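Local coordinates for protein endo-alpha-(1->5)-L-arabinanase (Bacillus licheniformis, PDB 6B7K) that probably cleaves internal alpha-1,5-arabinofuranosidic linkages in arabinan, as a calcium-binding glycoside hydrolase of family 43, at residues N89-L94 against L110-R115. Residues are numbered along the deposited sequence; the frame is centred on the assembly and turned at random.
Sequences NGRYWL and LASTDR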
ATOM      1  N   ASN A  89      -1.420   2.961  18.697  1.00 43.86           N
ATOM      2  CA  ASN A  89      -1.899   3.856  19.751  1.00 45.41           C
ATOM      3  C   ASN A  89      -3.310   3.477  20.195  1.00 45.61           C
ATOM      4  O   ASN A  89      -4.139   4.338  20.491  1.00 46.13           O
ATOM      5  CB  ASN A  89      -1.838   5.320  19.309  1.00 44.92           C
ATOM      6  CG  ASN A  89      -1.918   6.290  20.477  1.00 46.63           C
ATOM      7  OD1 ASN A  89      -1.663   5.922  21.625  1.00 48.33           O
ATOM      8  ND2 ASN A  89      -2.272   7.535  20.187  1.00 46.47           N
ATOM      9  N   GLY A  90      -3.586   2.176  20.223  1.00 45.69           N
ATOM     10  CA  GLY A  90      -4.851   1.688  20.735  1.00 46.62           C
ATOM     11  C   GLY A  90      -6.039   1.855  19.816  1.00 45.62           C
ATOM     12  O   GLY A  90      -7.157   2.055  20.300  1.00 46.67           O
ATOM     13  N   ARG A  91      -5.837   1.765  18.504  1.00 44.10           N
ATOM     14  CA  ARG A  91      -6.928   1.973  17.562  1.00 42.61           C
ATOM     15  C   ARG A  91      -6.464   1.568  16.170  1.00 41.00           C
ATOM     16  O   ARG A  91      -5.286   1.719  15.831  1.00 41.27           O
ATOM     17  CB  ARG A  91      -7.391   3.437  17.575  1.00 42.49           C
ATOM     18  CG  ARG A  91      -8.741   3.674  16.945  1.00 41.54           C
ATOM     19  CD  ARG A  91      -9.291   5.036  17.328  1.00 42.87           C
ATOM     20  NE  ARG A  91     -10.448   5.386  16.510  1.00 42.45           N
ATOM     21  CZ  ARG A  91     -11.685   4.956  16.742  1.00 42.44           C
ATOM     22  NH1 ARG A  91     -11.930   4.160  17.774  1.00 43.08           N
ATOM     23  NH2 ARG A  91     -12.676   5.325  15.939  1.00 41.94           N
ATOM     24  N   TYR A  92      -7.397   1.043  15.376  1.00 39.43           N
ATOM     25  CA  TYR A  92      -7.106   0.698  13.989  1.00 37.26           C
ATOM     26  C   TYR A  92      -7.214   1.929  13.101  1.00 37.49           C
ATOM     27  O   TYR A  92      -8.157   2.717  13.215  1.00 38.67           O
ATOM     28  CB  TYR A  92      -8.061  -0.378  13.478  1.00 35.22           C
ATOM     29  CG  TYR A  92      -7.891  -1.724  14.129  1.00 35.35           C
ATOM     30  CD1 TYR A  92      -6.865  -2.579  13.746  1.00 34.41           C
ATOM     31  CD2 TYR A  92      -8.769  -2.152  15.119  1.00 36.31           C
ATOM     32  CE1 TYR A  92      -6.709  -3.817  14.339  1.00 35.23           C
ATOM     33  CE2 TYR A  92      -8.622  -3.387  15.717  1.00 36.72           C
ATOM     34  CZ  TYR A  92      -7.593  -4.217  15.324  1.00 36.28           C
ATOM     35  OH  TYR A  92      -7.449  -5.449  15.921  1.00 36.91           O
ATOM     36  N   TRP A  93      -6.249   2.082  12.200  1.00 30.10           N
ATOM     37  CA  TRP A  93      -6.207   3.210  11.282  1.00 28.99           C
ATOM     38  C   TRP A  93      -6.298   2.687   9.861  1.00 29.44           C
ATOM     39  O   TRP A  93      -5.547   1.783   9.480  1.00 29.90           O
ATOM     40  CB  TRP A  93      -4.932   4.032  11.481  1.00 27.45           C
ATOM     41  CG  TRP A  93      -4.752   4.501  12.894  1.00 27.72           C
ATOM     42  CD1 TRP A  93      -3.825   4.061  13.792  1.00 27.95           C
ATOM     43  CD2 TRP A  93      -5.535   5.490  13.576  1.00 28.11           C
ATOM     44  NE1 TRP A  93      -3.972   4.723  14.988  1.00 28.96           N
ATOM     45  CE2 TRP A  93      -5.015   5.605  14.882  1.00 29.22           C
ATOM     46  CE3 TRP A  93      -6.620   6.293  13.208  1.00 28.14           C
ATOM     47  CZ2 TRP A  93      -5.545   6.488  15.822  1.00 30.49           C
ATOM     48  CZ3 TRP A  93      -7.144   7.170  14.144  1.00 29.67           C
ATOM     49  CH2 TRP A  93      -6.605   7.261  15.435  1.00 30.75           C
ATOM     50  N   LEU A  94      -7.222   3.249   9.084  1.00 29.72           N
ATOM     51  CA  LEU A  94      -7.493   2.813   7.717  1.00 27.84           C
ATOM     52  C   LEU A  94      -7.336   4.011   6.787  1.00 28.07           C
ATOM     53  O   LEU A  94      -8.249   4.833   6.656  1.00 28.34           O
ATOM     54  CB  LEU A  94      -8.884   2.195   7.605  1.00 26.89           C
ATOM     55  CG  LEU A  94      -9.308   1.689   6.223  1.00 25.70           C
ATOM     56  CD1 LEU A  94      -8.427   0.529   5.776  1.00 24.96           C
ATOM     57  CD2 LEU A  94     -10.779   1.292   6.212  1.00 25.81           C
ATOM     58  N   LEU A 110      -9.116   8.997   5.836  1.00 35.38           N
ATOM     59  CA  LEU A 110      -8.784   8.177   6.992  1.00 35.25           C
ATOM     60  C   LEU A 110     -10.058   7.677   7.650  1.00 37.60           C
ATOM     61  O   LEU A 110     -10.964   8.463   7.945  1.00 39.99           O
ATOM     62  CB  LEU A 110      -7.936   8.962   7.999  1.00 35.42           C
ATOM     63  CG  LEU A 110      -7.471   8.213   9.251  1.00 35.05           C
ATOM     64  CD1 LEU A 110      -6.811   6.891   8.884  1.00 33.35           C
ATOM     65  CD2 LEU A 110      -6.519   9.084  10.064  1.00 35.79           C
ATOM     66  N   ALA A 111     -10.127   6.367   7.858  1.00 37.28           N
ATOM     67  CA  ALA A 111     -11.179   5.731   8.632  1.00 38.04           C
ATOM     68  C   ALA A 111     -10.554   5.045   9.838  1.00 37.07           C
ATOM     69  O   ALA A 111      -9.378   4.670   9.826  1.00 35.72           O
ATOM     70  CB  ALA A 111     -11.966   4.718   7.790  1.00 37.88           C
ATOM     71  N   SER A 112     -11.355   4.880  10.888  1.00 37.51           N
ATOM     72  CA  SER A 112     -10.829   4.374  12.145  1.00 37.12           C
ATOM     73  C   SER A 112     -11.889   3.551  12.862  1.00 37.32           C
ATOM     74  O   SER A 112     -13.091   3.777  12.700  1.00 38.00           O
ATOM     75  CB  SER A 112     -10.351   5.524  13.039  1.00 38.10           C
ATOM     76  OG  SER A 112      -9.857   5.038  14.271  1.00 39.03           O
ATOM     77  N   THR A 113     -11.423   2.592  13.660  1.00 36.59           N
ATOM     78  CA  THR A 113     -12.292   1.798  14.517  1.00 37.41           C
ATOM     79  C   THR A 113     -11.456   1.202  15.638  1.00 37.34           C
ATOM     80  O   THR A 113     -10.231   1.096  15.533  1.00 37.52           O
ATOM     81  CB  THR A 113     -12.999   0.680  13.746  1.00 36.09           C
ATOM     82  OG1 THR A 113     -13.961   0.050  14.604  1.00 37.65           O
ATOM     83  CG2 THR A 113     -11.994  -0.362  13.290  1.00 34.09           C
ATOM     84  N   ASP A 114     -12.142   0.812  16.714  1.00 36.33           N
ATOM     85  CA  ASP A 114     -11.500   0.114  17.819  1.00 35.56           C
ATOM     86  C   ASP A 114     -11.404  -1.386  17.595  1.00 35.04           C
ATOM     87  O   ASP A 114     -10.605  -2.051  18.265  1.00 35.76           O
ATOM     88  CB  ASP A 114     -12.261   0.364  19.126  1.00 37.37           C
ATOM     89  CG  ASP A 114     -13.563  -0.415  19.199  1.00 37.61           C
ATOM     90  OD1 ASP A 114     -14.405  -0.260  18.292  1.00 36.52           O
ATOM     91  OD2 ASP A 114     -13.736  -1.196  20.156  1.00 39.50           O
ATOM     92  N   ARG A 115     -12.201  -1.929  16.678  1.00 34.23           N
ATOM     93  CA  ARG A 115     -12.247  -3.371  16.453  1.00 35.12           C
ATOM     94  C   ARG A 115     -12.844  -3.613  15.080  1.00 35.27           C
ATOM     95  O   ARG A 115     -14.004  -3.262  14.840  1.00 35.65           O
ATOM     96  CB  ARG A 115     -13.070  -4.070  17.538  1.00 37.78           C
ATOM     97  CG  ARG A 115     -13.273  -5.554  17.294  1.00 38.38           C
ATOM     98  CD  ARG A 115     -13.927  -6.229  18.486  1.00 41.20           C
ATOM     99  NE  ARG A 115     -15.215  -5.629  18.821  1.00 42.99           N
ATOM    100  CZ  ARG A 115     -16.383  -6.041  18.342  1.00 41.62           C
ATOM    101  NH1 ARG A 115     -16.437  -7.060  17.495  1.00 41.81           N
ATOM    102  NH2 ARG A 115     -17.501  -5.432  18.711  1.00 44.51           N
TER
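Tyr92 and Leu94 pair with Thr113 and Ala111 in the antiparallel ladder between the two middle strands, 92-98 and 106-113, of a four-stranded sheet. Each is a hydrogen-bonded pair. Tyr92 N gives a bond of 2.8 Å to Thr113 O, and Thr113 N answers with a longer one to Tyr92 O. Two residues on, Leu94 N binds Ala111 O, and Ala111 N returns a nearly straight bond (175° at the hydrogen) to Leu94 O. Trp93 and Ser112 form the non-hydrogen-bonded pair between them; their backbones turn outward and bond to Ser86 and Arg122 on the flanking strands.

Side chains alternate between two faces. On one, Tyr92, Leu94, Ala111 and Thr113 gather. Leu94 CD2 lies 4.0 Å from Ala111 CB. With CG anti to the carbonyl carbon (chi1 -67°), the Tyr92 ring extends beside Asp114 and Arg115. At the ring edge Tyr92 CE2 lies 3.5 Å from Asp114 O; Arg115 CA is also close to CE2. Thr113 CG2 sits 3.9 Å from Tyr92 CB. Tyr87 also meets this ring edge-to-face. An alanine at Tyr92 would probably leave a gap beside Thr113 and Asp114 and deprive Tyr87 of its aromatic partner.

On the other face, Trp93 lies alongside Ser112 and reaches Leu110, with CE3 4.2 Å from Leu110 CD2. Arg91 CB covers part of one indole face, and Trp93 NE1 is held by Tyr88 O. The extended Arg91 chain lies across Ser112 and Thr113.

Such up-and-down pairing of neighbouring strands in a four-stranded antiparallel sheet is characteristic of one blade of the five-bladed beta-propeller of family 43 glycoside hydrolases.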